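CBS domain-containing protein (Pyrococcus horikoshii, PDB 2YZQ) is of unknown function but binds S-adenosylmethionine in one pair of its four CBS domains, which suggests a role in sensing this ligand. Local coordinates at residues A[116-121]-A[243-248]; A[126-131]-A[238-243]; A[134-139]-A[262-267]; A[230-235]-A[250-255]. All blocks are in the same frame, centred on the assembly; numbering follows the deposited sequence.

How the contacts relate
All four contacts join parts of the final CBS domain (223-279) to one another or to earlier chain. Contacts 1 and 2, centres about 10 Å apart, share helix 240-250 and Val243: 116-121 packs on the side of the helix, and 126-131 bridges to its start. Contact 4, centred about 12 Å from contact 1, lies where this helix leads into strand 254-259. Contact 3, its centre about 12 Å from that of contact 4 and about 22 Å from that of contact 1, sits on the adjoining strand 263-269. Segments 116-121, 126-131 and 134-139 come first along the chain, then 230-235, 238-243, 243-248, 250-255 and 262-267, so most contacts interleave. Contact 4 forms much of the S-adenosylmethionine pocket.

Contact 1 (A[116-121]-A[243-248]); sequences YFAKSE and VALKMA
A first torsion of -88° in Leu245 sets CG anti to the carbonyl carbon, and chi2 of -76° then places the methyls beside the backbone of Ala118. In Phe117 CG is likewise anti to the carbonyl carbon (chi1 -71°); the ring leads away from helix 240-250, and CB makes the touch. Ala118 is central: its CB faces the helix and meets Leu245 CD2 at 3.6 Å and Ala244 CB at 3.9 Å. Leu245 CD2 also presses on Ala118 O at 3.1 Å, a tight fit of a methyl group against a carbonyl oxygen. Ala244 CB touches both residues, 3.5 Å from Phe117 CB and from Ala118 N, while Ala248 CB, one turn on, grazes Ala118 CB. No hydrogen bond crosses; small side chains bring the backbones close, with Ala118 CA 4.8 Å from Ala244 CA. The contact joins Phe117 of helix 109-117 and the residue after it to helix 240-250; the two lie in the second and fourth CBS ranges. Ala244 and Met247 go on to pack against Ile113 of helix 109-117, Ala248 against Arg114, and both Phe117 and Met247 meet Leu273 of helix 270-273.

Contact 2 (A[126-131]-A[238-243]); sequences VEIEPY and MTVHEV
An isolated antiparallel beta bridge pairs Glu127 with Thr239 just where helix 240-250 starts. It is a non-hydrogen-bonded pair, so the two hydrogen bonds flank it: Val240 N gives to Val126 O at 2.7 Å, and Ile128 N to Met238 O at 2.9 Å. Each of these oxygens also receives a CA-H contact, Val126 O from Thr239 CA at 3.1 Å and Met238 O from Glu127 CA at 3.4 Å. Since Val240 is the first residue of the helix, its N-H has no acceptor in a preceding turn, and the loop carbonyl of Val126 supplies one. Thr239 is the N-cap: chi1 of 64° sets OG1 between the backbone N and the carbonyl carbon, where it accepts from Glu242 N at 3.1 Å in a nearly straight bond (168°). Apolar groups close the joint. Val126 and Val240 lie side by side, CG1 of the former 3.9 Å from CG2 of the latter, whereas Ile128 and Val243 meet tip to tip, CG2 against CG2 at 3.9 Å. The carboxylate of Glu127 turns to His237 ND1. Ile128 and Val243 both rest on Ile268 of strand 263-269. The whole is a threonine-capped helix start, with a single beta bridge tying loop 126-131 to it.

Contact 3 (A[134-139]-A[262-267]); sequences RYVSIV and GDLIGL
The guanidinium of Arg134 is the flat group at the end of this contact, and it makes a cation-pi contact with the ring of Tyr132, while NH1 bonds to Tyr132 O and NH2 forms a salt bridge with Glu129. Its side chain points away from strand 263-269, and these partners take its polar end; it is the backbone of Arg134 that comes up to the strand, its CA 4.5 Å from Gly266 CA. The strand carries a classic beta bulge here: Ile265 and Gly266 both face Val257 of the antiparallel neighbour strand 254-259 in the fourth CBS domain. A water lies near both Ile265 O and Arg134 O, but a link between the backbones through it is doubtful; no direct hydrogen bond crosses. Residues 134-138 run at 107° to 264-267, and the side chains of Val136 and Ile138 point toward the strand. Val136 CG2, anti to the backbone N, meets Leu267 CB and CD2, both at 4.0 Å, the two side chains crossing at about a right angle. The side chain of Leu267, about 6 Å from the bound S-adenosylmethionine, lies against the ligand-binding Gln254 and so probably forms a second shell of the pocket. Pro161 of strand 159-163 touches both Val136 and Leu264, which joins the third and fourth CBS domains, as expected within a CBS pair. Further along, Ile138 and Leu264 slide past each other in opposite directions, and Ile138 CG2 ends 3.6 Å from Leu264 CD2.

Contact 4 (A[230-235]-A[250-255]); sequences DVIVAT and YSIEQL. With SAM (S-adenosylmethionine), chain B.
Two backbone carbonyls, one from each segment, grip the adenine amino group of S-adenosylmethionine: N6 donates to Ile232 O at 3.1 Å and to Gln254 O at 3.0 Å. Beside it, Ile232 N gives a nearly straight bond (171°) to SAM N1 at 2.7 Å, so one residue reads both a donor and an acceptor on the adenine edge. Gln254 NE2 adds a weak bond to N7. At the far end of the ligand, Glu253 OE2 takes the amino nitrogen N at 2.7 Å, and Ser251 O lies 3.0 Å from SD, where the carbonyl probably eases the sulfonium charge. Ile252 lies between these ends: CG2 packs on ribose O4' at 3.5 Å, and CD1 touches adenine C6. Across the segments no hydrogen bond forms and apolar groups carry the contact. Ile232 CG1, anti to the carbonyl carbon (chi1 -56°), packs on SAM N1; CD1 stands over one face of the Tyr250 ring in a CH-pi contact, 4.0 Å from the centroid. Ile232 O meets Leu255 CG at 3.6 Å. Asp177 OD1 and Thr228 OG1 also hydrogen-bond the ligand. Helix 240-250 ends in a Schellman motif with Ser251 at C-prime, delivering the chain to strand 254-259; there Leu255 pairs with Ile268 of strand 263-269 and packs back on Lys246 and Met247, while the backbone of Ala234 bonds to Pro256 and Ile258 of strand 254-259.

Contact 1 (A[116-121]-A[243-248])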
loop_
_atom_site.group_PDB
_atom_site.type_symbol
_atom_site.label_atom_id
_atom_site.label_comp_id
_atom_site.label_asym_id
_atom_site.label_seq_id
_atom_site.Cartn_x
_atom_site.Cartn_y
_atom_site.Cartn_z
ATOM N N TYR A 116 12.381 0.975 6.695
ATOM C CA TYR A 116 13.042 2.263 6.578
ATOM C C TYR A 116 12.386 3.399 7.361
ATOM O O TYR A 116 12.918 3.842 8.380
ATOM C CB TYR A 116 13.152 2.629 5.096
ATOM C CG TYR A 116 13.914 3.899 4.817
ATOM C CD1 TYR A 116 15.235 4.051 5.237
ATOM C CD2 TYR A 116 13.323 4.944 4.108
ATOM C CE1 TYR A 116 15.950 5.209 4.955
ATOM C CE2 TYR A 116 14.029 6.103 3.819
ATOM C CZ TYR A 116 15.342 6.230 4.246
ATOM O OH TYR A 116 16.048 7.376 3.958
ATOM N N PHE A 117 11.229 3.872 6.907
ATOM C CA PHE A 117 10.578 4.974 7.607
ATOM C C PHE A 117 10.322 4.705 9.089
ATOM O O PHE A 117 10.492 5.591 9.921
ATOM C CB PHE A 117 9.253 5.352 6.926
ATOM C CG PHE A 117 9.422 6.034 5.591
ATOM C CD1 PHE A 117 10.328 7.078 5.434
ATOM C CD2 PHE A 117 8.652 5.647 4.500
ATOM C CE1 PHE A 117 10.463 7.729 4.205
ATOM C CE2 PHE A 117 8.778 6.291 3.270
ATOM C CZ PHE A 117 9.685 7.332 3.123
ATOM N N ALA A 118 9.913 3.487 9.418
ATOM C CA ALA A 118 9.622 3.139 10.806
ATOM C C ALA A 118 10.858 2.889 11.664
ATOM O O ALA A 118 10.754 2.816 12.889
ATOM C CB ALA A 118 8.718 1.916 10.855
ATOM N N LYS A 119 12.022 2.770 11.032
ATOM C CA LYS A 119 13.257 2.492 11.767
ATOM C C LYS A 119 14.319 3.586 11.730
ATOM O O LYS A 119 15.145 3.685 12.641
ATOM C CB LYS A 119 13.879 1.188 11.257
ATOM C CG LYS A 119 13.001 -0.040 11.424
ATOM C CD LYS A 119 12.731 -0.333 12.887
ATOM C CE LYS A 119 11.862 -1.567 13.055
ATOM N NZ LYS A 119 12.501 -2.784 12.483
ATOM N N SER A 120 14.310 4.404 10.685
ATOM C CA SER A 120 15.306 5.460 10.563
ATOM C C SER A 120 15.040 6.629 11.505
ATOM O O SER A 120 13.891 6.947 11.806
ATOM C CB SER A 120 15.368 5.959 9.119
ATOM O OG SER A 120 16.402 6.915 8.958
ATOM N N GLU A 121 16.110 7.260 11.976
ATOM C CA GLU A 121 15.990 8.400 12.878
ATOM C C GLU A 121 15.705 9.673 12.082
ATOM O O GLU A 121 15.135 10.632 12.602
ATOM C CB GLU A 121 17.288 8.587 13.671
ATOM C CG GLU A 121 17.595 7.480 14.663
ATOM C CD GLU A 121 16.635 7.466 15.834
ATOM O OE1 GLU A 121 16.511 8.508 16.508
ATOM O OE2 GLU A 121 16.009 6.415 16.083
ATOM N N VAL A 243 3.830 7.858 11.736
ATOM C CA VAL A 243 2.849 7.265 10.836
ATOM C C VAL A 243 3.340 5.880 10.404
ATOM O O VAL A 243 2.579 4.913 10.400
ATOM C CB VAL A 243 2.616 8.148 9.590
ATOM C CG1 VAL A 243 1.743 7.408 8.586
ATOM C CG2 VAL A 243 1.935 9.452 10.004
ATOM N N ALA A 244 4.616 5.783 10.046
ATOM C CA ALA A 244 5.167 4.500 9.622
ATOM C C ALA A 244 5.132 3.498 10.773
ATOM O O ALA A 244 4.858 2.314 10.569
ATOM C CB ALA A 244 6.592 4.681 9.118
ATOM N N LEU A 245 5.415 3.970 11.983
ATOM C CA LEU A 245 5.386 3.099 13.151
ATOM C C LEU A 245 4.000 2.492 13.315
ATOM O O LEU A 245 3.866 1.302 13.605
ATOM C CB LEU A 245 5.766 3.881 14.414
ATOM C CG LEU A 245 7.256 3.969 14.754
ATOM C CD1 LEU A 245 7.717 2.652 15.341
ATOM C CD2 LEU A 245 8.057 4.306 13.513
ATOM N N LYS A 246 2.968 3.312 13.128
ATOM C CA LYS A 246 1.593 2.844 13.256
ATOM C C LYS A 246 1.229 1.888 12.120
ATOM O O LYS A 246 0.566 0.874 12.338
ATOM C CB LYS A 246 0.624 4.032 13.274
ATOM C CG LYS A 246 0.765 4.928 14.499
ATOM C CD LYS A 246 -0.246 6.070 14.463
ATOM C CE LYS A 246 -0.141 6.967 15.690
ATOM N NZ LYS A 246 -0.528 6.258 16.947
ATOM N N MET A 247 1.657 2.211 10.905
ATOM C CA MET A 247 1.375 1.351 9.762
ATOM C C MET A 247 1.989 -0.027 9.982
ATOM O O MET A 247 1.366 -1.047 9.689
ATOM C CB MET A 247 1.931 1.965 8.475
ATOM C CG MET A 247 1.213 3.237 8.045
ATOM S SD MET A 247 1.904 3.929 6.530
ATOM C CE MET A 247 0.563 5.012 6.025
ATOM N N ALA A 248 3.213 -0.051 10.502
ATOM C CA ALA A 248 3.903 -1.309 10.763
ATOM C C ALA A 248 3.267 -2.067 11.924
ATOM O O ALA A 248 3.019 -3.270 11.836
ATOM C CB ALA A 248 5.377 -1.038 11.063
#

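Contact 2 (A[126-131]-A[238-243])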
loop_
_atom_site.group_PDB
_atom_site.type_symbol
_atom_site.label_atom_id
_atom_site.label_comp_id
_atom_site.label_asym_id
_atom_site.label_seq_id
_atom_site.Cartn_x
_atom_site.Cartn_y
_atom_site.Cartn_z
ATOM N N VAL A 126 10.063 15.028 10.482
ATOM C CA VAL A 126 9.397 15.377 9.231
ATOM C C VAL A 126 7.887 15.164 9.334
ATOM O O VAL A 126 7.416 14.025 9.368
ATOM C CB VAL A 126 9.925 14.526 8.055
ATOM C CG1 VAL A 126 9.269 14.972 6.759
ATOM C CG2 VAL A 126 11.442 14.644 7.956
ATOM N N GLU A 127 7.129 16.257 9.379
ATOM C CA GLU A 127 5.673 16.160 9.472
ATOM C C GLU A 127 5.110 15.744 8.121
ATOM O O GLU A 127 5.724 15.989 7.079
ATOM C CB GLU A 127 5.056 17.500 9.898
ATOM C CG GLU A 127 5.618 18.061 11.198
ATOM C CD GLU A 127 4.761 19.164 11.799
ATOM O OE1 GLU A 127 4.036 19.845 11.041
ATOM O OE2 GLU A 127 4.821 19.356 13.033
ATOM N N ILE A 128 3.938 15.121 8.138
ATOM C CA ILE A 128 3.312 14.664 6.902
ATOM C C ILE A 128 2.459 15.718 6.210
ATOM O O ILE A 128 1.907 15.463 5.144
ATOM C CB ILE A 128 2.408 13.429 7.154
ATOM C CG1 ILE A 128 1.260 13.797 8.104
ATOM C CG2 ILE A 128 3.242 12.288 7.718
ATOM C CD1 ILE A 128 0.165 12.741 8.175
ATOM N N GLU A 129 2.362 16.905 6.803
ATOM C CA GLU A 129 1.530 17.965 6.243
ATOM C C GLU A 129 1.635 18.165 4.727
ATOM O O GLU A 129 0.618 18.249 4.042
ATOM C CB GLU A 129 1.811 19.285 6.978
ATOM C CG GLU A 129 0.870 20.437 6.631
ATOM C CD GLU A 129 1.209 21.098 5.309
ATOM O OE1 GLU A 129 2.410 21.336 5.057
ATOM O OE2 GLU A 129 0.279 21.393 4.527
ATOM N N PRO A 130 2.859 18.204 4.174
ATOM C CA PRO A 130 2.979 18.405 2.723
ATOM C C PRO A 130 2.645 17.197 1.845
ATOM O O PRO A 130 2.477 17.341 0.631
ATOM C CB PRO A 130 4.449 18.808 2.541
ATOM C CG PRO A 130 4.933 19.172 3.934
ATOM C CD PRO A 130 4.186 18.213 4.812
ATOM N N TYR A 131 2.519 16.022 2.458
ATOM C CA TYR A 131 2.315 14.792 1.700
ATOM C C TYR A 131 0.980 14.062 1.714
ATOM O O TYR A 131 0.711 13.279 0.809
ATOM C CB TYR A 131 3.396 13.791 2.116
ATOM C CG TYR A 131 4.775 14.398 2.145
ATOM C CD1 TYR A 131 5.443 14.701 0.961
ATOM C CD2 TYR A 131 5.394 14.718 3.353
ATOM C CE1 TYR A 131 6.694 15.312 0.977
ATOM C CE2 TYR A 131 6.646 15.330 3.380
ATOM C CZ TYR A 131 7.287 15.626 2.186
ATOM O OH TYR A 131 8.518 16.244 2.197
ATOM N N MET A 238 1.673 15.153 12.459
ATOM C CA MET A 238 2.280 13.881 12.837
ATOM C C MET A 238 3.476 13.610 11.930
ATOM O O MET A 238 3.448 13.919 10.739
ATOM C CB MET A 238 1.255 12.750 12.724
ATOM C CG MET A 238 1.728 11.425 13.298
ATOM S SD MET A 238 0.388 10.208 13.404
ATOM C CE MET A 238 -0.434 10.739 14.900
ATOM N N THR A 239 4.531 13.034 12.494
ATOM C CA THR A 239 5.733 12.765 11.713
ATOM C C THR A 239 5.658 11.509 10.861
ATOM O O THR A 239 4.877 10.596 11.133
ATOM C CB THR A 239 6.970 12.642 12.617
ATOM O OG1 THR A 239 6.821 11.506 13.477
ATOM C CG2 THR A 239 7.141 13.902 13.458
ATOM N N VAL A 240 6.479 11.489 9.816
ATOM C CA VAL A 240 6.563 10.350 8.911
ATOM C C VAL A 240 6.948 9.129 9.734
ATOM O O VAL A 240 6.477 8.020 9.487
ATOM C CB VAL A 240 7.636 10.593 7.826
ATOM C CG1 VAL A 240 7.872 9.322 7.017
ATOM C CG2 VAL A 240 7.191 11.714 6.912
ATOM N N HIS A 241 7.806 9.343 10.726
ATOM C CA HIS A 241 8.241 8.266 11.598
ATOM C C HIS A 241 7.066 7.642 12.340
ATOM O O HIS A 241 6.855 6.432 12.274
ATOM C CB HIS A 241 9.263 8.796 12.607
ATOM C CG HIS A 241 9.704 7.780 13.613
ATOM N ND1 HIS A 241 10.398 6.641 13.267
ATOM C CD2 HIS A 241 9.554 7.736 14.958
ATOM C CE1 HIS A 241 10.660 5.941 14.356
ATOM N NE2 HIS A 241 10.158 6.583 15.395
ATOM N N GLU A 242 6.281 8.464 13.034
ATOM C CA GLU A 242 5.153 7.930 13.786
ATOM C C GLU A 242 4.101 7.274 12.897
ATOM O O GLU A 242 3.535 6.247 13.262
ATOM C CB GLU A 242 4.500 9.015 14.650
ATOM C CG GLU A 242 3.298 8.487 15.427
ATOM C CD GLU A 242 2.816 9.423 16.514
ATOM O OE1 GLU A 242 2.991 10.652 16.381
ATOM O OE2 GLU A 242 2.242 8.918 17.502
ATOM N N VAL A 243 3.830 7.858 11.736
ATOM C CA VAL A 243 2.849 7.265 10.836
ATOM C C VAL A 243 3.340 5.880 10.404
ATOM O O VAL A 243 2.579 4.913 10.400
ATOM C CB VAL A 243 2.616 8.148 9.590
ATOM C CG1 VAL A 243 1.743 7.408 8.586
ATOM C CG2 VAL A 243 1.935 9.452 10.004
#

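Contact 3 (A[134-139]-A[262-267])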
loop_
_atom_site.group_PDB
_atom_site.type_symbol
_atom_site.label_atom_id
_atom_site.label_comp_id
_atom_site.label_asym_id
_atom_site.label_seq_id
_atom_site.Cartn_x
_atom_site.Cartn_y
_atom_site.Cartn_z
ATOM N N ARG A 134 -5.451 15.168 0.126
ATOM C CA ARG A 134 -6.559 16.013 0.547
ATOM C C ARG A 134 -7.852 15.457 -0.035
ATOM O O ARG A 134 -8.950 15.841 0.373
ATOM C CB ARG A 134 -6.359 17.444 0.048
ATOM C CG ARG A 134 -5.618 18.353 1.008
ATOM C CD ARG A 134 -4.171 17.938 1.226
ATOM N NE ARG A 134 -3.495 18.931 2.056
ATOM C CZ ARG A 134 -2.263 18.810 2.537
ATOM N NH1 ARG A 134 -1.545 17.725 2.278
ATOM N NH2 ARG A 134 -1.752 19.783 3.281
ATOM N N TYR A 135 -7.712 14.556 -0.997
ATOM C CA TYR A 135 -8.860 13.946 -1.648
ATOM C C TYR A 135 -8.952 12.505 -1.187
ATOM O O TYR A 135 -8.004 11.731 -1.346
ATOM C CB TYR A 135 -8.686 14.023 -3.164
ATOM C CG TYR A 135 -8.421 15.433 -3.649
ATOM C CD1 TYR A 135 -9.345 16.453 -3.416
ATOM C CD2 TYR A 135 -7.248 15.748 -4.333
ATOM C CE1 TYR A 135 -9.107 17.755 -3.852
ATOM C CE2 TYR A 135 -7.001 17.050 -4.777
ATOM C CZ TYR A 135 -7.937 18.045 -4.532
ATOM O OH TYR A 135 -7.714 19.330 -4.981
ATOM N N VAL A 136 -10.098 12.147 -0.620
ATOM C CA VAL A 136 -10.285 10.802 -0.100
ATOM C C VAL A 136 -11.675 10.233 -0.362
ATOM O O VAL A 136 -12.681 10.918 -0.170
ATOM C CB VAL A 136 -10.028 10.788 1.418
ATOM C CG1 VAL A 136 -10.930 11.793 2.100
ATOM C CG2 VAL A 136 -10.251 9.395 1.981
ATOM N N SER A 137 -11.716 8.979 -0.803
ATOM C CA SER A 137 -12.980 8.291 -1.053
ATOM C C SER A 137 -13.473 7.771 0.293
ATOM O O SER A 137 -12.724 7.116 1.015
ATOM C CB SER A 137 -12.771 7.113 -2.003
ATOM O OG SER A 137 -12.395 7.576 -3.290
ATOM N N ILE A 138 -14.728 8.060 0.625
ATOM C CA ILE A 138 -15.287 7.619 1.899
ATOM C C ILE A 138 -16.636 6.965 1.668
ATOM O O ILE A 138 -17.139 6.948 0.557
ATOM C CB ILE A 138 -15.468 8.809 2.869
ATOM C CG1 ILE A 138 -16.536 9.774 2.338
ATOM C CG2 ILE A 138 -14.147 9.542 3.034
ATOM C CD1 ILE A 138 -16.825 10.956 3.272
ATOM N N VAL A 139 -17.228 6.414 2.717
ATOM C CA VAL A 139 -18.529 5.788 2.545
ATOM C C VAL A 139 -19.342 5.927 3.818
ATOM O O VAL A 139 -18.803 5.815 4.907
ATOM C CB VAL A 139 -18.386 4.279 2.179
ATOM C CG1 VAL A 139 -17.791 3.499 3.345
ATOM C CG2 VAL A 139 -19.733 3.714 1.782
ATOM N N GLY A 262 -12.826 13.609 15.281
ATOM C CA GLY A 262 -13.142 12.757 14.146
ATOM C C GLY A 262 -13.502 13.541 12.898
ATOM O O GLY A 262 -14.333 13.104 12.098
ATOM N N ASP A 263 -12.869 14.697 12.733
ATOM C CA ASP A 263 -13.114 15.566 11.581
ATOM C C ASP A 263 -12.123 15.194 10.488
ATOM O O ASP A 263 -10.962 15.597 10.524
ATOM C CB ASP A 263 -12.929 17.027 11.991
ATOM C CG ASP A 263 -13.257 18.004 10.873
ATOM O OD1 ASP A 263 -13.513 17.569 9.732
ATOM O OD2 ASP A 263 -13.251 19.223 11.143
ATOM N N LEU A 264 -12.601 14.421 9.521
ATOM C CA LEU A 264 -11.778 13.938 8.418
ATOM C C LEU A 264 -11.382 15.036 7.436
ATOM O O LEU A 264 -12.240 15.710 6.865
ATOM C CB LEU A 264 -12.532 12.833 7.677
ATOM C CG LEU A 264 -11.789 12.041 6.605
ATOM C CD1 LEU A 264 -10.610 11.313 7.243
ATOM C CD2 LEU A 264 -12.743 11.045 5.952
ATOM N N ILE A 265 -10.078 15.190 7.223
ATOM C CA ILE A 265 -9.573 16.209 6.307
ATOM C C ILE A 265 -8.599 15.648 5.277
ATOM O O ILE A 265 -8.101 16.380 4.422
ATOM C CB ILE A 265 -8.878 17.358 7.076
ATOM C CG1 ILE A 265 -7.657 16.832 7.842
ATOM C CG2 ILE A 265 -9.875 18.007 8.030
ATOM C CD1 ILE A 265 -6.883 17.915 8.592
ATOM N N GLY A 266 -8.337 14.349 5.347
ATOM C CA GLY A 266 -7.418 13.749 4.398
ATOM C C GLY A 266 -7.095 12.303 4.709
ATOM O O GLY A 266 -7.726 11.681 5.561
ATOM N N LEU A 267 -6.092 11.771 4.019
ATOM C CA LEU A 267 -5.686 10.390 4.215
ATOM C C LEU A 267 -4.201 10.273 3.918
ATOM O O LEU A 267 -3.728 10.810 2.918
ATOM C CB LEU A 267 -6.465 9.482 3.254
ATOM C CG LEU A 267 -6.210 7.972 3.334
ATOM C CD1 LEU A 267 -6.820 7.432 4.623
ATOM C CD2 LEU A 267 -6.818 7.273 2.126
HETATM O O HOH W 1 -9.027 18.156 2.860
#

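Contact 4 (A[230-235]-A[250-255])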
loop_
_atom_site.group_PDB
_atom_site.type_symbol
_atom_site.label_atom_id
_atom_site.label_comp_id
_atom_site.label_asym_id
_atom_site.label_seq_id
_atom_site.Cartn_x
_atom_site.Cartn_y
_atom_site.Cartn_z
ATOM N N ASP A 230 -12.601 1.099 15.664
ATOM C CA ASP A 230 -11.507 1.835 16.283
ATOM C C ASP A 230 -10.505 2.203 15.204
ATOM O O ASP A 230 -9.652 1.401 14.830
ATOM C CB ASP A 230 -10.833 1.000 17.371
ATOM C CG ASP A 230 -9.757 1.772 18.107
ATOM O OD1 ASP A 230 -9.913 3.001 18.261
ATOM O OD2 ASP A 230 -8.763 1.156 18.540
ATOM N N VAL A 231 -10.617 3.430 14.709
ATOM C CA VAL A 231 -9.752 3.902 13.638
ATOM C C VAL A 231 -8.453 4.529 14.133
ATOM O O VAL A 231 -8.451 5.385 15.029
ATOM C CB VAL A 231 -10.499 4.930 12.758
ATOM C CG1 VAL A 231 -9.732 5.177 11.472
ATOM C CG2 VAL A 231 -11.903 4.425 12.447
ATOM N N ILE A 232 -7.346 4.069 13.555
ATOM C CA ILE A 232 -6.024 4.580 13.877
ATOM C C ILE A 232 -5.843 5.789 12.968
ATOM O O ILE A 232 -5.834 5.646 11.742
ATOM C CB ILE A 232 -4.938 3.542 13.563
ATOM C CG1 ILE A 232 -5.236 2.241 14.313
ATOM C CG2 ILE A 232 -3.574 4.100 13.936
ATOM C CD1 ILE A 232 -5.359 2.415 15.815
ATOM N N VAL A 233 -5.701 6.966 13.568
ATOM C CA VAL A 233 -5.592 8.208 12.805
ATOM C C VAL A 233 -4.276 8.958 12.891
ATOM O O VAL A 233 -3.428 8.687 13.743
ATOM C CB VAL A 233 -6.710 9.209 13.223
ATOM C CG1 VAL A 233 -8.073 8.578 13.059
ATOM C CG2 VAL A 233 -6.518 9.638 14.672
ATOM N N ALA A 234 -4.132 9.919 11.984
ATOM C CA ALA A 234 -2.969 10.788 11.919
ATOM C C ALA A 234 -3.488 12.220 11.858
ATOM O O ALA A 234 -4.690 12.447 11.723
ATOM C CB ALA A 234 -2.146 10.481 10.670
ATOM N N THR A 235 -2.584 13.181 11.995
ATOM C CA THR A 235 -2.944 14.592 11.900
ATOM C C THR A 235 -1.885 15.186 10.986
ATOM O O THR A 235 -0.868 14.548 10.718
ATOM C CB THR A 235 -2.898 15.313 13.266
ATOM O OG1 THR A 235 -1.540 15.430 13.707
ATOM C CG2 THR A 235 -3.712 14.549 14.299
ATOM N N TYR A 250 0.187 -1.918 13.225
ATOM C CA TYR A 250 -1.155 -2.411 12.947
ATOM C C TYR A 250 -1.301 -3.094 11.588
ATOM O O TYR A 250 -2.383 -3.587 11.252
ATOM C CB TYR A 250 -2.147 -1.251 13.052
ATOM C CG TYR A 250 -2.164 -0.598 14.416
ATOM C CD1 TYR A 250 -2.717 -1.254 15.515
ATOM C CD2 TYR A 250 -1.611 0.667 14.613
ATOM C CE1 TYR A 250 -2.721 -0.664 16.778
ATOM C CE2 TYR A 250 -1.606 1.266 15.869
ATOM C CZ TYR A 250 -2.164 0.595 16.948
ATOM O OH TYR A 250 -2.162 1.184 18.192
ATOM N N SER A 251 -0.215 -3.129 10.820
ATOM C CA SER A 251 -0.217 -3.737 9.492
ATOM C C SER A 251 -1.296 -3.120 8.615
ATOM O O SER A 251 -2.091 -3.825 7.997
ATOM C CB SER A 251 -0.429 -5.249 9.588
ATOM O OG SER A 251 0.697 -5.879 10.184
ATOM N N ILE A 252 -1.319 -1.794 8.580
ATOM C CA ILE A 252 -2.294 -1.068 7.776
ATOM C C ILE A 252 -1.553 -0.160 6.801
ATOM O O ILE A 252 -0.474 0.352 7.108
ATOM C CB ILE A 252 -3.237 -0.235 8.668
ATOM C CG1 ILE A 252 -2.415 0.637 9.620
ATOM C CG2 ILE A 252 -4.175 -1.172 9.438
ATOM C CD1 ILE A 252 -3.249 1.404 10.639
ATOM N N GLU A 253 -2.142 0.037 5.625
ATOM C CA GLU A 253 -1.521 0.845 4.583
ATOM C C GLU A 253 -1.960 2.305 4.536
ATOM O O GLU A 253 -1.486 3.061 3.688
ATOM C CB GLU A 253 -1.775 0.203 3.216
ATOM C CG GLU A 253 -1.210 -1.213 3.073
ATOM C CD GLU A 253 -2.176 -2.308 3.505
ATOM O OE1 GLU A 253 -3.169 -2.020 4.210
ATOM O OE2 GLU A 253 -1.926 -3.478 3.143
ATOM N N GLN A 254 -2.852 2.707 5.435
ATOM C CA GLN A 254 -3.326 4.086 5.428
ATOM C C GLN A 254 -3.965 4.526 6.735
ATOM O O GLN A 254 -4.600 3.729 7.428
ATOM C CB GLN A 254 -4.350 4.286 4.310
ATOM C CG GLN A 254 -5.633 3.471 4.490
ATOM C CD GLN A 254 -5.413 1.984 4.309
ATOM O OE1 GLN A 254 -4.963 1.538 3.254
ATOM N NE2 GLN A 254 -5.746 1.203 5.338
ATOM N N LEU A 255 -3.797 5.806 7.058
ATOM C CA LEU A 255 -4.389 6.388 8.258
ATOM C C LEU A 255 -5.179 7.629 7.894
ATOM O O LEU A 255 -4.663 8.524 7.228
ATOM C CB LEU A 255 -3.327 6.815 9.278
ATOM C CG LEU A 255 -2.580 5.792 10.136
ATOM C CD1 LEU A 255 -1.727 4.899 9.266
ATOM C CD2 LEU A 255 -1.717 6.532 11.154
HETATM N N SAM B . -3.709 -5.443 2.851
HETATM C CA SAM B . -3.602 -6.095 4.165
HETATM C C SAM B . -3.999 -7.556 4.047
HETATM O O SAM B . -3.731 -8.337 4.947
HETATM O OXT SAM B . -4.586 -7.955 3.057
HETATM C CB SAM B . -4.519 -5.370 5.159
HETATM C CG SAM B . -4.089 -5.689 6.592
HETATM S SD SAM B . -4.976 -4.621 7.765
HETATM C CE SAM B . -4.463 -5.421 9.322
HETATM C "C5'" SAM B . -6.721 -5.052 7.574
HETATM C "C4'" SAM B . -7.503 -4.536 8.784
HETATM O "O4'" SAM B . -7.003 -3.232 9.169
HETATM C "C3'" SAM B . -8.996 -4.378 8.469
HETATM O "O3'" SAM B . -9.771 -4.873 9.573
HETATM C "C2'" SAM B . -9.151 -2.861 8.288
HETATM O "O2'" SAM B . -10.492 -2.430 8.539
HETATM C "C1'" SAM B . -8.128 -2.349 9.313
HETATM N N9 SAM B . -7.696 -0.972 9.066
HETATM C C8 SAM B . -7.245 -0.409 7.894
HETATM N N7 SAM B . -6.836 0.811 8.124
HETATM C C5 SAM B . -7.123 1.135 9.414
HETATM C C6 SAM B . -7.015 2.300 10.223
HETATM N N6 SAM B . -6.528 3.483 9.704
HETATM N N1 SAM B . -7.399 2.236 11.515
HETATM C C2 SAM B . -7.930 1.126 12.040
HETATM N N3 SAM B . -8.021 0.004 11.331
HETATM C C4 SAM B . -7.662 -0.024 10.024
#